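Long-range contact in salmonella typhimurium DB7155 bacteriophage DET7 tailspike (Bacteriophage, PDB 2V5I), which binds the O-antigen polysaccharide of its Salmonella host and probably hydrolyses it, serving as the receptor-binding tailspike of the phage: residues N274-S280 with N321-I327. Residues are numbered along the deposited sequence.
Sequences NLQFRDS and NHLVDNI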
loop_
_atom_site.group_PDB
_atom_site.type_symbol
_atom_site.label_atom_id
_atom_site.label_comp_id
_atom_site.label_asym_id
_atom_site.label_seq_id
_atom_site.Cartn_x
_atom_site.Cartn_y
_atom_site.Cartn_z
ATOM N N ASN A 274 10.018 7.884 17.891
ATOM C CA ASN A 274 10.205 8.527 16.578
ATOM C C ASN A 274 11.064 7.696 15.650
ATOM O O ASN A 274 11.907 8.244 14.912
ATOM C CB ASN A 274 10.854 9.907 16.782
ATOM C CG ASN A 274 9.956 10.901 17.508
ATOM O OD1 ASN A 274 8.780 11.145 17.127
ATOM N ND2 ASN A 274 10.542 11.563 18.541
ATOM N N LEU A 275 10.800 6.396 15.590
ATOM C CA LEU A 275 11.522 5.490 14.682
ATOM C C LEU A 275 10.576 5.099 13.540
ATOM O O LEU A 275 9.354 5.164 13.699
ATOM C CB LEU A 275 12.000 4.197 15.409
ATOM C CG LEU A 275 13.052 4.488 16.521
ATOM C CD1 LEU A 275 13.393 3.117 17.106
ATOM C CD2 LEU A 275 14.278 5.174 15.976
ATOM N N GLN A 276 11.150 4.760 12.387
ATOM C CA GLN A 276 10.372 4.180 11.278
ATOM C C GLN A 276 10.271 2.686 11.312
ATOM O O GLN A 276 11.252 1.995 11.632
ATOM C CB GLN A 276 11.080 4.554 9.968
ATOM C CG GLN A 276 11.137 6.044 9.695
ATOM C CD GLN A 276 11.815 6.289 8.386
ATOM O OE1 GLN A 276 11.270 5.858 7.357
ATOM N NE2 GLN A 276 13.002 6.914 8.390
ATOM N N PHE A 277 9.102 2.158 10.933
ATOM C CA PHE A 277 8.904 0.734 10.700
ATOM C C PHE A 277 8.087 0.663 9.421
ATOM O O PHE A 277 6.862 0.902 9.454
ATOM C CB PHE A 277 8.222 0.047 11.882
ATOM C CG PHE A 277 9.067 0.063 13.097
ATOM C CD1 PHE A 277 10.014 -0.920 13.284
ATOM C CD2 PHE A 277 8.948 1.087 14.050
ATOM C CE1 PHE A 277 10.867 -0.851 14.411
ATOM C CE2 PHE A 277 9.815 1.144 15.119
ATOM C CZ PHE A 277 10.769 0.182 15.278
ATOM N N ARG A 278 8.797 0.538 8.273
ATOM C CA ARG A 278 8.150 0.692 6.963
ATOM C C ARG A 278 8.631 -0.343 5.951
ATOM O O ARG A 278 9.773 -0.783 5.980
ATOM C CB ARG A 278 8.399 2.089 6.351
ATOM C CG ARG A 278 7.877 3.251 7.168
ATOM C CD ARG A 278 7.825 4.535 6.332
ATOM N NE ARG A 278 9.162 4.918 5.908
ATOM C CZ ARG A 278 9.664 4.870 4.665
ATOM N NH1 ARG A 278 8.928 4.455 3.628
ATOM N NH2 ARG A 278 10.936 5.205 4.437
ATOM N N ASP A 279 7.708 -0.781 5.099
ATOM C CA ASP A 279 8.033 -1.662 3.984
ATOM C C ASP A 279 8.717 -2.957 4.456
ATOM O O ASP A 279 9.572 -3.505 3.768
ATOM C CB ASP A 279 8.928 -0.940 2.957
ATOM C CG ASP A 279 8.360 0.356 2.386
ATOM O OD1 ASP A 279 7.157 0.681 2.496
ATOM O OD2 ASP A 279 9.196 1.064 1.734
ATOM N N SER A 280 8.287 -3.462 5.616
ATOM C CA SER A 280 8.967 -4.599 6.261
ATOM C C SER A 280 7.995 -5.741 6.567
ATOM O O SER A 280 6.790 -5.581 6.530
ATOM C CB SER A 280 9.695 -4.153 7.511
ATOM O OG SER A 280 10.705 -3.218 7.204
ATOM N N ASN A 321 5.259 7.896 19.041
ATOM C CA ASN A 321 5.216 8.471 17.701
ATOM C C ASN A 321 6.060 7.781 16.636
ATOM O O ASN A 321 6.730 8.465 15.801
ATOM C CB ASN A 321 5.605 9.959 17.755
ATOM C CG ASN A 321 5.040 10.746 16.539
ATOM O OD1 ASN A 321 4.041 10.331 15.900
ATOM N ND2 ASN A 321 5.728 11.798 16.168
ATOM N N HIS A 322 6.013 6.455 16.615
ATOM C CA HIS A 322 6.694 5.779 15.513
ATOM C C HIS A 322 5.939 5.959 14.193
ATOM O O HIS A 322 4.723 6.084 14.176
ATOM C CB HIS A 322 6.894 4.303 15.841
ATOM C CG HIS A 322 7.686 4.093 17.094
ATOM N ND1 HIS A 322 8.946 4.614 17.265
ATOM C CD2 HIS A 322 7.396 3.423 18.261
ATOM C CE1 HIS A 322 9.390 4.324 18.484
ATOM N NE2 HIS A 322 8.481 3.582 19.097
ATOM N N LEU A 323 6.685 5.976 13.086
ATOM C CA LEU A 323 6.119 6.078 11.766
ATOM C C LEU A 323 5.985 4.647 11.217
ATOM O O LEU A 323 6.965 4.032 10.774
ATOM C CB LEU A 323 6.995 6.938 10.851
ATOM C CG LEU A 323 6.571 7.062 9.392
ATOM C CD1 LEU A 323 5.158 7.550 9.253
ATOM C CD2 LEU A 323 7.546 8.028 8.689
ATOM N N VAL A 324 4.764 4.126 11.279
ATOM C CA VAL A 324 4.441 2.733 10.943
ATOM C C VAL A 324 3.558 2.714 9.722
ATOM O O VAL A 324 2.442 3.243 9.764
ATOM C CB VAL A 324 3.696 2.018 12.119
ATOM C CG1 VAL A 324 3.353 0.570 11.760
ATOM C CG2 VAL A 324 4.553 2.045 13.357
ATOM N N ASP A 325 4.103 2.208 8.603
ATOM C CA ASP A 325 3.394 2.196 7.304
ATOM C C ASP A 325 3.919 1.088 6.415
ATOM O O ASP A 325 5.110 0.860 6.308
ATOM C CB ASP A 325 3.625 3.554 6.571
ATOM C CG ASP A 325 2.935 3.631 5.217
ATOM O OD1 ASP A 325 1.689 3.684 5.167
ATOM O OD2 ASP A 325 3.641 3.672 4.175
ATOM N N ASN A 326 2.983 0.381 5.784
ATOM C CA ASN A 326 3.279 -0.638 4.808
ATOM C C ASN A 326 4.091 -1.792 5.396
ATOM O O ASN A 326 5.179 -2.112 4.958
ATOM C CB ASN A 326 4.007 -0.075 3.582
ATOM C CG ASN A 326 4.168 -1.108 2.504
ATOM O OD1 ASN A 326 3.380 -2.043 2.433
ATOM N ND2 ASN A 326 5.167 -0.936 1.636
ATOM N N ILE A 327 3.515 -2.389 6.434
ATOM C CA ILE A 327 4.120 -3.571 7.062
ATOM C C ILE A 327 3.222 -4.782 6.917
ATOM O O ILE A 327 2.011 -4.660 6.832
ATOM C CB ILE A 327 4.471 -3.304 8.564
ATOM C CG1 ILE A 327 3.274 -2.890 9.404
ATOM C CG2 ILE A 327 5.572 -2.253 8.668
ATOM C CD1 ILE A 327 3.453 -3.048 10.851
HETATM O O HOH W 1 6.194 3.413 3.338
HETATM O O HOH W 2 5.436 -4.816 3.744
#
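Strands 276-278 and 323-325 lie side by side in parallel; their axes approach to 4.8 Å and their N-to-C directions differ by 3°. They are equivalent strands of successive rungs in the right-handed parallel beta-helix of the P22-type tailspike. Three backbone bonds set the register: L323 N to L275 O (2.9 Å), F277 N to L323 O (2.8 Å) and D325 N to F277 O (3.2 Å). Both segments turn a corner at paired positions, D279 and N326, each with left-handed backbone angles. There the backbone bonding becomes weak, but the side chains join: N326 ND2 donates to D279 OD1 at 2.7 Å.

F277, V324 and I327 point to the helix interior, where L292 and F290 also pack. The edge of the F277 ring meets the face of the H322 imidazole in a T-shaped stack, ring centroids 5.7 Å apart. Q276, R278, L323 and D325 occupy the opposite face, which is turned toward a second subunit of the trimer; V281 and L328 of that subunit pack on R278 and L323. Q276 OE1 accepts from R278 NE at 2.7 Å. A water links R278 NH1 to D325 OD2, while D325 OD1 bonds S347 of the next rung. Before the strands, H322 ND1 replaces a backbone acceptor and takes the L275 N hydrogen bond at 3.1 Å.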